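Long-range contacts in paenibacillus xanthan lyase (Paenibacillus, PDB 6F2P), which cleaves the polysaccharide xanthan as a lyase and binds several calcium ions: residues P774-T779 with Y806-L811; Y834-N839 with Y873-K878. One frame throughout, in Å; residues are numbered along the deposited sequence.

Overall arrangement
Both contacts pair neighbouring strands of one five-stranded antiparallel sheet in the calcium-binding β-sandwich formed by roughly residues 768-900. Their centres lie about 9 Å apart. Contact 1 joins the outermost strand 775-778 to strand 806-813 and is partly buried. Contact 2 joins strand 832-838 to strand 871-882 and is largely buried. Strands 806-813 and 871-882 are themselves neighbours, so the contacts run on across the sheet, with Phe809 N probably hydrogen-bonded to Phe875 O. Contact 1 is bulged and supplemented by two side-chain hydrogen bonds. Contact 2 pairs regularly, with one such bond across it, at Asn839. Each has an apolar face. A salt bridge from Glu808 OE1 to Arg876 NH2 ties the two.

Contact 1: residues P774-T779 with Y806-L811; sequences PINALT and YVEFSL
Residues 775-778 run antiparallel to 806-811, with short-segment axes 4.4 Å apart at closest approach. The pairing contains a classic β bulge in the edge strand of a β-sandwich sheet: Asn776 and Ala777 both face Glu808. Glu808 O takes a hydrogen bond of 2.8 Å from Asn776 N and a weak one from Ala777 N. Ala777 O accepts Glu808 N, nearly along its C=O axis. In both Asn776 and Glu808, CG is anti to the backbone N, and the two chains lie side by side, pointing the same way. Asn776 ND2 donates to Glu808 OE2 at 2.6 Å, meeting it from above the carboxylate plane. The other oxygen, OE1, pairs with Arg876. The carboxylate is held through both oxygens, and the neighbouring guanidinium probably favours its charged form. On the opposite face, Ile775 CG1 lies 4.1 Å from Phe809 CD1. Phe809 also packs on Leu796, Phe798, Leu893 and Phe896 of the facing sheet. The Tyr806 ring leans across the end of the edge strand (chi1 65°, the crowded position). Ala777 CB meets the ring edge in its plane, 3.9 Å from Tyr806 CE1. The Thr779 and Tyr806 side chains cross at about a right angle, with Thr779 CG2 3.4 Å from Tyr806 CE2. Thr779 lies close to a calcium ion bound by Asp780, Asn801 and Asp805. Its OG1 accepts a hydrogen bond from Tyr806 N at 3.3 Å.

Contact 2: residues Y834-N839 with Y873-K878; sequences YQLSIN and YLFRLK
Five backbone hydrogen bonds join residues 834-839 to 873-878. Gln835 pairs with Lys878, and Ser837 with Arg876, each through two bonds. The Arg876 N to Ser837 O bond is 2.8 Å long and nearly straight, at 170°. Asn839 N gives the fifth bond, to Leu874 O. At this end the Asn839 side chain takes over from the backbone: its OD1 accepts Leu874 N at 3.0 Å, nearly along the C=O axis. The same amide lies beside the Tyr873 ring, with the two planes 23° apart.

Leu836, Ile838, Phe875 and Leu877 share the inner face. Ile838 and Phe875 point the same way, and the isoleucine lies along one face of the ring. Its CG1 sits over the ring centre, 4.2 Å from the Phe875 centroid, as a CH-pi contact. Leu836 CD1 reaches Phe875 CD2 at 4.2 Å. Leu836 CB also meets Leu877 CD2 at 3.9 Å, where the two leucines cross obliquely. On the other face, Ser837 OG rests against Arg876 CB. The arginine chain then bends at chi3 (-54°), and its guanidinium turns to a salt bridge with Glu808 and a cation-pi contact with Tyr806.

Gln835 NE2 bonds to Leu836 O and to Gly844 O on strand 841-848. Met862, Tyr865 and Phe867 back Leu836 and Ile838. Phe896 and Leu898 back Phe875. Apolar side chains of one antiparallel sheet thus meet those of a second, as in the core of a β-sandwich. Though no such role is established here, this calcium-binding sandwich is consistent with the fold common among carbohydrate-binding modules.

Contact 1: residues P774-T779 with Y806-L811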
ATOM      1  N   PRO A 774      -6.158  11.583  17.058  1.00 24.97           N
ATOM      2  CA  PRO A 774      -6.068  11.492  15.598  1.00 25.10           C
ATOM      3  C   PRO A 774      -7.290  12.141  14.982  1.00 25.46           C
ATOM      4  O   PRO A 774      -8.402  11.928  15.476  1.00 25.30           O
ATOM      5  CB  PRO A 774      -6.070   9.981  15.332  1.00 24.64           C
ATOM      6  CG  PRO A 774      -6.623   9.363  16.590  1.00 24.50           C
ATOM      7  CD  PRO A 774      -6.201  10.261  17.706  1.00 19.98           C
ATOM      8  N   ILE A 775      -7.089  12.944  13.943  1.00 22.76           N
ATOM      9  CA  ILE A 775      -8.207  13.625  13.319  1.00 23.87           C
ATOM     10  C   ILE A 775      -8.646  12.907  12.055  1.00 28.46           C
ATOM     11  O   ILE A 775      -7.848  12.677  11.142  1.00 28.53           O
ATOM     12  CB  ILE A 775      -7.871  15.072  13.000  1.00 24.41           C
ATOM     13  CG1 ILE A 775      -7.628  15.842  14.297  1.00 24.76           C
ATOM     14  CG2 ILE A 775      -8.994  15.704  12.186  1.00 23.71           C
ATOM     15  CD1 ILE A 775      -7.152  17.273  14.089  1.00 26.41           C
ATOM     16  N   ASN A 776      -9.922  12.552  12.007  1.00 24.69           N
ATOM     17  CA  ASN A 776     -10.440  11.781  10.888  1.00 30.19           C
ATOM     18  C   ASN A 776     -10.962  12.630   9.719  1.00 26.02           C
ATOM     19  O   ASN A 776     -10.939  12.187   8.572  1.00 18.09           O
ATOM     20  CB  ASN A 776     -11.511  10.805  11.382  1.00 24.68           C
ATOM     21  CG  ASN A 776     -12.124   9.987  10.259  1.00 25.26           C
ATOM     22  OD1 ASN A 776     -11.440   9.196   9.598  1.00 22.99           O
ATOM     23  ND2 ASN A 776     -13.432  10.158  10.053  1.00 22.24           N
ATOM     24  N   ALA A 777     -11.425  13.845  10.019  1.00 27.35           N
ATOM     25  CA  ALA A 777     -12.005  14.749   9.018  1.00 19.97           C
ATOM     26  C   ALA A 777     -12.139  16.156   9.598  1.00 25.52           C
ATOM     27  O   ALA A 777     -12.351  16.319  10.796  1.00 26.70           O
ATOM     28  CB  ALA A 777     -13.360  14.240   8.558  1.00 15.98           C
ATOM     29  N   LEU A 778     -12.021  17.174   8.750  1.00 34.93           N
ATOM     30  CA  LEU A 778     -12.076  18.564   9.209  1.00 29.00           C
ATOM     31  C   LEU A 778     -12.249  19.558   8.058  1.00 32.97           C
ATOM     32  O   LEU A 778     -11.989  19.233   6.898  1.00 35.16           O
ATOM     33  CB  LEU A 778     -10.828  18.925  10.021  1.00 24.64           C
ATOM     34  CG  LEU A 778      -9.520  19.152   9.256  1.00 25.84           C
ATOM     35  CD1 LEU A 778      -8.503  19.832  10.150  1.00 20.08           C
ATOM     36  CD2 LEU A 778      -8.956  17.848   8.726  1.00 26.13           C
ATOM     37  N   THR A 779     -12.698  20.765   8.395  1.00 29.76           N
ATOM     38  CA  THR A 779     -12.882  21.833   7.419  1.00 29.19           C
ATOM     39  C   THR A 779     -11.866  22.934   7.660  1.00 31.29           C
ATOM     40  O   THR A 779     -11.505  23.688   6.749  1.00 38.51           O
ATOM     41  CB  THR A 779     -14.261  22.482   7.552  1.00 26.97           C
ATOM     42  OG1 THR A 779     -14.356  23.150   8.816  1.00 24.89           O
ATOM     43  CG2 THR A 779     -15.338  21.444   7.443  1.00 25.06           C
ATOM     44  N   TYR A 806     -16.457  21.855  10.960  1.00 32.16           N
ATOM     45  CA  TYR A 806     -16.337  20.810  11.962  1.00 30.04           C
ATOM     46  C   TYR A 806     -14.916  20.285  12.084  1.00 29.28           C
ATOM     47  O   TYR A 806     -14.067  20.551  11.232  1.00 33.40           O
ATOM     48  CB  TYR A 806     -17.297  19.656  11.650  1.00 29.19           C
ATOM     49  CG  TYR A 806     -16.974  18.928  10.370  1.00 28.54           C
ATOM     50  CD1 TYR A 806     -16.107  17.843  10.367  1.00 26.90           C
ATOM     51  CD2 TYR A 806     -17.538  19.323   9.163  1.00 26.04           C
ATOM     52  CE1 TYR A 806     -15.802  17.176   9.198  1.00 28.60           C
ATOM     53  CE2 TYR A 806     -17.243  18.660   7.990  1.00 27.47           C
ATOM     54  CZ  TYR A 806     -16.371  17.589   8.014  1.00 33.92           C
ATOM     55  OH  TYR A 806     -16.070  16.918   6.851  1.00 36.73           O
ATOM     56  N   VAL A 807     -14.670  19.561  13.171  1.00 26.36           N
ATOM     57  CA  VAL A 807     -13.465  18.759  13.336  1.00 24.74           C
ATOM     58  C   VAL A 807     -13.918  17.415  13.891  1.00 27.02           C
ATOM     59  O   VAL A 807     -14.674  17.360  14.862  1.00 27.53           O
ATOM     60  CB  VAL A 807     -12.458  19.396  14.311  1.00 21.39           C
ATOM     61  CG1 VAL A 807     -11.181  18.563  14.376  1.00 21.56           C
ATOM     62  CG2 VAL A 807     -12.156  20.832  13.914  1.00 20.01           C
ATOM     63  N   GLU A 808     -13.487  16.336  13.252  1.00 22.70           N
ATOM     64  CA  GLU A 808     -13.943  15.009  13.619  1.00 23.34           C
ATOM     65  C   GLU A 808     -12.758  14.200  14.142  1.00 23.55           C
ATOM     66  O   GLU A 808     -11.743  14.050  13.451  1.00 25.99           O
ATOM     67  CB  GLU A 808     -14.598  14.331  12.410  1.00 24.81           C
ATOM     68  CG  GLU A 808     -15.161  12.943  12.675  1.00 27.30           C
ATOM     69  CD  GLU A 808     -15.933  12.392  11.488  1.00 26.51           C
ATOM     70  OE1 GLU A 808     -17.184  12.432  11.525  1.00 30.70           O
ATOM     71  OE2 GLU A 808     -15.293  11.923  10.521  1.00 22.05           O
ATOM     72  N   PHE A 809     -12.881  13.704  15.371  1.00 19.26           N
ATOM     73  CA  PHE A 809     -11.797  12.968  16.011  1.00 18.09           C
ATOM     74  C   PHE A 809     -12.086  11.471  16.040  1.00 19.93           C
ATOM     75  O   PHE A 809     -13.233  11.049  15.900  1.00 20.58           O
ATOM     76  CB  PHE A 809     -11.596  13.444  17.448  1.00 15.85           C
ATOM     77  CG  PHE A 809     -11.361  14.916  17.586  1.00 17.85           C
ATOM     78  CD1 PHE A 809     -10.072  15.431  17.539  1.00 22.87           C
ATOM     79  CD2 PHE A 809     -12.422  15.785  17.807  1.00 18.14           C
ATOM     80  CE1 PHE A 809      -9.841  16.794  17.684  1.00 18.34           C
ATOM     81  CE2 PHE A 809     -12.202  17.143  17.966  1.00 19.88           C
ATOM     82  CZ  PHE A 809     -10.906  17.648  17.904  1.00 19.33           C
ATOM     83  N   SER A 810     -11.046  10.671  16.242  1.00 16.76           N
ATOM     84  CA  SER A 810     -11.235   9.246  16.451  1.00 20.59           C
ATOM     85  C   SER A 810     -10.794   8.862  17.856  1.00 21.72           C
ATOM     86  O   SER A 810      -9.643   9.061  18.235  1.00 20.56           O
ATOM     87  CB  SER A 810     -10.470   8.424  15.416  1.00 22.88           C
ATOM     88  OG  SER A 810     -10.727   7.043  15.606  1.00 21.71           O
ATOM     89  N   LEU A 811     -11.730   8.314  18.625  1.00 23.40           N
ATOM     90  CA  LEU A 811     -11.476   7.917  20.002  1.00 19.52           C
ATOM     91  C   LEU A 811     -11.601   6.407  20.132  1.00 21.89           C
ATOM     92  O   LEU A 811     -12.519   5.798  19.572  1.00 22.66           O
ATOM     93  CB  LEU A 811     -12.474   8.591  20.948  1.00 23.63           C
ATOM     94  CG  LEU A 811     -12.338  10.080  21.293  1.00 25.47           C
ATOM     95  CD1 LEU A 811     -12.440  10.983  20.056  1.00 18.54           C
ATOM     96  CD2 LEU A 811     -13.389  10.468  22.336  1.00 16.00           C
TER

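Contact 2: residues Y834-N839 with Y873-K878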
ATOM      1  N   TYR A 834     -21.348  24.710  19.535  1.00 31.51           N
ATOM      2  CA  TYR A 834     -21.035  23.431  18.910  1.00 29.06           C
ATOM      3  C   TYR A 834     -22.080  22.337  19.128  1.00 28.85           C
ATOM      4  O   TYR A 834     -22.774  22.317  20.145  1.00 36.89           O
ATOM      5  CB  TYR A 834     -19.642  22.969  19.335  1.00 25.49           C
ATOM      6  CG  TYR A 834     -18.547  23.744  18.637  1.00 29.13           C
ATOM      7  CD1 TYR A 834     -18.117  24.977  19.120  1.00 28.89           C
ATOM      8  CD2 TYR A 834     -17.960  23.255  17.476  1.00 29.44           C
ATOM      9  CE1 TYR A 834     -17.124  25.694  18.471  1.00 30.68           C
ATOM     10  CE2 TYR A 834     -16.968  23.967  16.818  1.00 32.59           C
ATOM     11  CZ  TYR A 834     -16.557  25.184  17.317  1.00 31.94           C
ATOM     12  OH  TYR A 834     -15.569  25.879  16.661  1.00 28.42           O
ATOM     13  N   GLN A 835     -22.197  21.451  18.144  1.00 23.19           N
ATOM     14  CA  GLN A 835     -23.062  20.279  18.234  1.00 23.59           C
ATOM     15  C   GLN A 835     -22.215  19.025  18.085  1.00 27.03           C
ATOM     16  O   GLN A 835     -21.530  18.851  17.079  1.00 34.44           O
ATOM     17  CB  GLN A 835     -24.123  20.297  17.129  1.00 25.96           C
ATOM     18  CG  GLN A 835     -24.893  18.983  16.984  1.00 25.32           C
ATOM     19  CD  GLN A 835     -25.966  18.837  18.046  1.00 38.97           C
ATOM     20  OE1 GLN A 835     -26.792  19.735  18.225  1.00 36.61           O
ATOM     21  NE2 GLN A 835     -25.951  17.712  18.773  1.00 35.02           N
ATOM     22  N   LEU A 836     -22.259  18.151  19.081  1.00 27.58           N
ATOM     23  CA  LEU A 836     -21.525  16.895  19.021  1.00 25.52           C
ATOM     24  C   LEU A 836     -22.330  15.815  18.305  1.00 29.18           C
ATOM     25  O   LEU A 836     -23.536  15.668  18.526  1.00 32.49           O
ATOM     26  CB  LEU A 836     -21.177  16.412  20.426  1.00 25.05           C
ATOM     27  CG  LEU A 836     -20.591  15.003  20.522  1.00 22.67           C
ATOM     28  CD1 LEU A 836     -19.145  14.981  20.031  1.00 21.70           C
ATOM     29  CD2 LEU A 836     -20.689  14.481  21.937  1.00 22.28           C
ATOM     30  N   SER A 837     -21.659  15.072  17.433  1.00 26.01           N
ATOM     31  CA  SER A 837     -22.247  13.885  16.836  1.00 25.03           C
ATOM     32  C   SER A 837     -21.263  12.736  16.988  1.00 25.34           C
ATOM     33  O   SER A 837     -20.054  12.953  17.061  1.00 24.55           O
ATOM     34  CB  SER A 837     -22.591  14.107  15.357  1.00 27.22           C
ATOM     35  OG  SER A 837     -21.434  14.326  14.563  1.00 26.83           O
ATOM     36  N   ILE A 838     -21.779  11.516  17.064  1.00 23.27           N
ATOM     37  CA  ILE A 838     -20.927  10.341  17.101  1.00 22.65           C
ATOM     38  C   ILE A 838     -21.407   9.414  16.011  1.00 25.99           C
ATOM     39  O   ILE A 838     -22.588   9.077  15.957  1.00 27.21           O
ATOM     40  CB  ILE A 838     -20.997   9.616  18.461  1.00 29.05           C
ATOM     41  CG1 ILE A 838     -20.463  10.515  19.575  1.00 27.42           C
ATOM     42  CG2 ILE A 838     -20.208   8.320  18.418  1.00 22.76           C
ATOM     43  CD1 ILE A 838     -20.719   9.984  20.963  1.00 23.10           C
ATOM     44  N   ASN A 839     -20.494   9.020  15.131  1.00 29.26           N
ATOM     45  CA  ASN A 839     -20.822   8.106  14.044  1.00 29.39           C
ATOM     46  C   ASN A 839     -22.013   8.547  13.189  1.00 29.45           C
ATOM     47  O   ASN A 839     -22.745   7.711  12.659  1.00 32.96           O
ATOM     48  CB  ASN A 839     -21.045   6.691  14.586  1.00 23.30           C
ATOM     49  CG  ASN A 839     -19.746   5.974  14.879  1.00 27.35           C
ATOM     50  OD1 ASN A 839     -18.709   6.601  15.107  1.00 29.59           O
ATOM     51  ND2 ASN A 839     -19.786   4.649  14.852  1.00 26.35           N
ATOM     52  N   TYR A 873     -14.546   5.250  17.545  1.00 19.91           N
ATOM     53  CA  TYR A 873     -15.762   6.001  17.254  1.00 23.58           C
ATOM     54  C   TYR A 873     -15.392   7.410  16.817  1.00 24.14           C
ATOM     55  O   TYR A 873     -14.424   7.986  17.308  1.00 24.90           O
ATOM     56  CB  TYR A 873     -16.688   6.046  18.474  1.00 18.94           C
ATOM     57  CG  TYR A 873     -17.351   4.721  18.783  1.00 23.18           C
ATOM     58  CD1 TYR A 873     -16.672   3.724  19.473  1.00 19.35           C
ATOM     59  CD2 TYR A 873     -18.657   4.468  18.383  1.00 26.02           C
ATOM     60  CE1 TYR A 873     -17.265   2.515  19.746  1.00 19.16           C
ATOM     61  CE2 TYR A 873     -19.265   3.258  18.659  1.00 24.57           C
ATOM     62  CZ  TYR A 873     -18.565   2.287  19.342  1.00 25.33           C
ATOM     63  OH  TYR A 873     -19.168   1.079  19.619  1.00 33.18           O
ATOM     64  N   LEU A 874     -16.155   7.966  15.887  1.00 24.40           N
ATOM     65  CA  LEU A 874     -15.869   9.304  15.405  1.00 23.43           C
ATOM     66  C   LEU A 874     -16.694  10.350  16.159  1.00 26.91           C
ATOM     67  O   LEU A 874     -17.922  10.404  16.039  1.00 23.50           O
ATOM     68  CB  LEU A 874     -16.118   9.402  13.901  1.00 23.47           C
ATOM     69  CG  LEU A 874     -15.453   8.337  13.029  1.00 27.97           C
ATOM     70  CD1 LEU A 874     -16.047   8.385  11.622  1.00 27.90           C
ATOM     71  CD2 LEU A 874     -13.941   8.530  13.000  1.00 18.28           C
ATOM     72  N   PHE A 875     -15.999  11.172  16.940  1.00 27.76           N
ATOM     73  CA  PHE A 875     -16.615  12.267  17.674  1.00 25.20           C
ATOM     74  C   PHE A 875     -16.439  13.545  16.867  1.00 22.89           C
ATOM     75  O   PHE A 875     -15.324  14.052  16.731  1.00 23.37           O
ATOM     76  CB  PHE A 875     -15.933  12.450  19.034  1.00 24.04           C
ATOM     77  CG  PHE A 875     -16.276  11.393  20.055  1.00 22.31           C
ATOM     78  CD1 PHE A 875     -16.013  10.058  19.818  1.00 22.95           C
ATOM     79  CD2 PHE A 875     -16.812  11.755  21.282  1.00 24.39           C
ATOM     80  CE1 PHE A 875     -16.309   9.100  20.771  1.00 25.76           C
ATOM     81  CE2 PHE A 875     -17.107  10.810  22.234  1.00 19.27           C
ATOM     82  CZ  PHE A 875     -16.856   9.479  21.983  1.00 24.82           C
ATOM     83  N   ARG A 876     -17.536  14.071  16.333  1.00 29.07           N
ATOM     84  CA  ARG A 876     -17.482  15.291  15.526  1.00 32.02           C
ATOM     85  C   ARG A 876     -18.090  16.487  16.257  1.00 33.03           C
ATOM     86  O   ARG A 876     -19.192  16.401  16.812  1.00 33.25           O
ATOM     87  CB  ARG A 876     -18.200  15.082  14.192  1.00 26.57           C
ATOM     88  CG  ARG A 876     -18.451  16.365  13.429  1.00 30.28           C
ATOM     89  CD  ARG A 876     -19.137  16.100  12.099  1.00 24.54           C
ATOM     90  NE  ARG A 876     -18.415  15.120  11.294  1.00 32.36           N
ATOM     91  CZ  ARG A 876     -18.528  15.003   9.973  1.00 37.93           C
ATOM     92  NH1 ARG A 876     -19.329  15.816   9.298  1.00 33.37           N
ATOM     93  NH2 ARG A 876     -17.829  14.081   9.324  1.00 33.76           N
ATOM     94  N   LEU A 877     -17.363  17.599  16.263  1.00 25.52           N
ATOM     95  CA  LEU A 877     -17.872  18.843  16.832  1.00 21.42           C
ATOM     96  C   LEU A 877     -18.097  19.878  15.725  1.00 33.66           C
ATOM     97  O   LEU A 877     -17.146  20.351  15.088  1.00 23.29           O
ATOM     98  CB  LEU A 877     -16.921  19.386  17.900  1.00 24.06           C
ATOM     99  CG  LEU A 877     -16.903  18.708  19.277  1.00 25.34           C
ATOM    100  CD1 LEU A 877     -15.778  19.269  20.103  1.00 21.08           C
ATOM    101  CD2 LEU A 877     -18.232  18.880  20.012  1.00 20.06           C
ATOM    102  N   LYS A 878     -19.365  20.216  15.508  1.00 30.00           N
ATOM    103  CA  LYS A 878     -19.765  21.055  14.398  1.00 23.57           C
ATOM    104  C   LYS A 878     -20.206  22.437  14.860  1.00 36.06           C
ATOM    105  O   LYS A 878     -21.067  22.564  15.737  1.00 35.97           O
ATOM    106  CB  LYS A 878     -20.903  20.391  13.627  1.00 28.05           C
ATOM    107  CG  LYS A 878     -21.419  21.219  12.456  1.00 31.06           C
ATOM    108  CD  LYS A 878     -22.624  20.570  11.787  1.00 35.72           C
ATOM    109  CE  LYS A 878     -23.830  20.533  12.718  1.00 44.80           C
ATOM    110  NZ  LYS A 878     -25.034  19.970  12.045  1.00 62.37           N
TER